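Local atomic coordinates of proximal thread matrix protein 1 (Mytilus galloprovincialis, PDB entry 4CN9), a protein that probably binds collagen within the mussel byssus through a pair of von Willebrand factor type A domains, and also binds zinc. Residues A[284-289]-A[432-437]. Numbering follows the deposited sequence.
Sequences VDRFNK and DVVKLA
Arg286 NH2 makes a salt bridge with Glu431 OE1, one residue ahead of 432-437, and the same nitrogen lies 4.0 Å from Val434 CG1. The carboxylate probably holds the guanidinium in place against the helix. Val434 CG1 sits over one face of that group, 3.8 Å above its plane and displaced toward the rim. The arginine chain bends at chi2 (-75°) and chi3 (-68°). This folds the head back over the valine, so that CB and NH2 both approach the same methyl. Val434 CG2 meets the chain lower down, 4.1 Å from Arg286 CG. The two side chains cross at about a right angle. Val434 is buried, whereas Arg286 is exposed.

Phe287 makes the other half of the contact and is buried. Its ring reaches the last turn of helix 430-437 with its far edge. Phe287 CZ lies 3.9 Å from Ala437 CB, an apolar touch. The carbonyl oxygen of Ala437 stands at the ring edge, in plane, with Ala437 O 3.6 Å from Phe287 CZ. Such an edge approach sets the slightly positive ring hydrogens toward the oxygen. Phe287 N bonds to Val284 O at 3.1 Å, which ties the phenylalanine back to the helix it follows. Phe297 of strand 295-302 packs edge-to-face with the ring, and Cys438, disulfide-bonded to Cys249, also touches it.

No hydrogen bond joins the two segments. Arg286 and Phe287, which follow helix 272-285, bring the chain against helix 430-437, beside the central mixed sheet. Helices laid against such a sheet are characteristic of the Rossmann-like alpha/beta fold of the von Willebrand factor type A domain, here the second of two.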
loop_
_atom_site.group_PDB
_atom_site.type_symbol
_atom_site.label_atom_id
_atom_site.label_comp_id
_atom_site.label_asym_id
_atom_site.label_seq_id
_atom_site.Cartn_x
_atom_site.Cartn_y
_atom_site.Cartn_z
ATOM N N VAL A 284 17.748 -9.999 -8.595
ATOM C CA VAL A 284 17.465 -11.376 -8.970
ATOM C C VAL A 284 18.141 -12.355 -8.003
ATOM O O VAL A 284 17.542 -13.348 -7.577
ATOM C CB VAL A 284 17.890 -11.653 -10.429
ATOM C CG1 VAL A 284 17.881 -13.133 -10.730
ATOM C CG2 VAL A 284 16.957 -10.900 -11.398
ATOM N N ASP A 285 19.395 -12.069 -7.668
ATOM C CA ASP A 285 20.172 -12.944 -6.788
ATOM C C ASP A 285 19.608 -13.066 -5.376
ATOM O O ASP A 285 19.957 -13.995 -4.657
ATOM C CB ASP A 285 21.631 -12.470 -6.709
ATOM C CG ASP A 285 22.466 -12.962 -7.873
ATOM O OD1 ASP A 285 22.094 -13.987 -8.504
ATOM O OD2 ASP A 285 23.512 -12.328 -8.149
ATOM N N ARG A 286 18.742 -12.141 -4.973
ATOM C CA ARG A 286 18.185 -12.173 -3.631
ATOM C C ARG A 286 16.990 -13.103 -3.507
ATOM O O ARG A 286 16.529 -13.374 -2.397
ATOM C CB ARG A 286 17.817 -10.760 -3.167
ATOM C CG ARG A 286 19.011 -9.830 -3.133
ATOM C CD ARG A 286 19.895 -10.121 -1.939
ATOM N NE ARG A 286 19.208 -9.773 -0.705
ATOM C CZ ARG A 286 19.345 -8.617 -0.070
ATOM N NH1 ARG A 286 20.168 -7.684 -0.532
ATOM N NH2 ARG A 286 18.663 -8.399 1.040
ATOM N N PHE A 287 16.487 -13.616 -4.626
ATOM C CA PHE A 287 15.397 -14.594 -4.553
ATOM C C PHE A 287 15.939 -16.019 -4.414
ATOM O O PHE A 287 16.986 -16.363 -4.966
ATOM C CB PHE A 287 14.441 -14.448 -5.740
ATOM C CG PHE A 287 13.608 -13.194 -5.678
ATOM C CD1 PHE A 287 14.127 -11.991 -6.097
ATOM C CD2 PHE A 287 12.331 -13.216 -5.142
ATOM C CE1 PHE A 287 13.386 -10.830 -6.007
ATOM C CE2 PHE A 287 11.575 -12.055 -5.069
ATOM C CZ PHE A 287 12.098 -10.867 -5.492
ATOM N N ASN A 288 15.217 -16.837 -3.660
ATOM C CA ASN A 288 15.693 -18.158 -3.279
ATOM C C ASN A 288 15.754 -19.100 -4.471
ATOM O O ASN A 288 16.694 -19.881 -4.602
ATOM C CB ASN A 288 14.787 -18.756 -2.204
ATOM C CG ASN A 288 15.243 -20.135 -1.765
ATOM O OD1 ASN A 288 16.345 -20.289 -1.248
ATOM N ND2 ASN A 288 14.405 -21.147 -1.994
ATOM N N LYS A 289 14.758 -19.010 -5.346
ATOM C CA LYS A 289 14.649 -19.931 -6.462
ATOM C C LYS A 289 13.869 -19.301 -7.597
ATOM O O LYS A 289 12.773 -18.784 -7.387
ATOM C CB LYS A 289 13.936 -21.221 -6.044
ATOM C CG LYS A 289 13.940 -22.266 -7.164
ATOM C CD LYS A 289 13.573 -23.667 -6.685
ATOM C CE LYS A 289 12.100 -23.783 -6.330
ATOM N NZ LYS A 289 11.804 -25.047 -5.587
ATOM N N ASP A 432 15.968 -1.689 0.655
ATOM C CA ASP A 432 14.577 -1.280 0.717
ATOM C C ASP A 432 13.813 -1.774 -0.505
ATOM O O ASP A 432 12.667 -2.203 -0.384
ATOM C CB ASP A 432 14.460 0.241 0.841
ATOM C CG ASP A 432 14.812 0.742 2.230
ATOM O OD1 ASP A 432 14.739 -0.061 3.181
ATOM O OD2 ASP A 432 15.151 1.941 2.369
ATOM N N VAL A 433 14.432 -1.738 -1.677
ATOM C CA VAL A 433 13.728 -2.194 -2.880
ATOM C C VAL A 433 13.495 -3.698 -2.839
ATOM O O VAL A 433 12.416 -4.153 -3.165
ATOM C CB VAL A 433 14.420 -1.744 -4.187
ATOM C CG1 VAL A 433 13.814 -2.438 -5.396
ATOM C CG2 VAL A 433 14.310 -0.229 -4.332
ATOM N N VAL A 434 14.497 -4.462 -2.402
ATOM C CA VAL A 434 14.364 -5.916 -2.252
ATOM C C VAL A 434 13.221 -6.309 -1.303
ATOM O O VAL A 434 12.463 -7.243 -1.599
ATOM C CB VAL A 434 15.711 -6.553 -1.796
ATOM C CG1 VAL A 434 15.527 -7.986 -1.352
ATOM C CG2 VAL A 434 16.738 -6.482 -2.931
ATOM N N LYS A 435 13.091 -5.607 -0.175
ATOM C CA LYS A 435 12.023 -5.903 0.776
ATOM C C LYS A 435 10.664 -5.747 0.122
ATOM O O LYS A 435 9.748 -6.500 0.429
ATOM C CB LYS A 435 12.061 -4.988 2.006
ATOM C CG LYS A 435 13.152 -5.302 3.021
ATOM C CD LYS A 435 13.050 -4.341 4.210
ATOM C CE LYS A 435 14.257 -4.436 5.137
ATOM N NZ LYS A 435 14.186 -3.438 6.249
ATOM N N LEU A 436 10.523 -4.765 -0.763
ATOM C CA LEU A 436 9.276 -4.614 -1.511
ATOM C C LEU A 436 9.155 -5.671 -2.623
ATOM O O LEU A 436 8.100 -6.259 -2.809
ATOM C CB LEU A 436 9.173 -3.203 -2.096
ATOM C CG LEU A 436 9.236 -2.072 -1.062
ATOM C CD1 LEU A 436 9.153 -0.711 -1.724
ATOM C CD2 LEU A 436 8.130 -2.222 -0.034
ATOM N N ALA A 437 10.230 -5.908 -3.374
ATOM C CA ALA A 437 10.194 -6.910 -4.427
ATOM C C ALA A 437 9.825 -8.279 -3.865
ATOM O O ALA A 437 9.156 -9.068 -4.537
ATOM C CB ALA A 437 11.529 -6.985 -5.157
#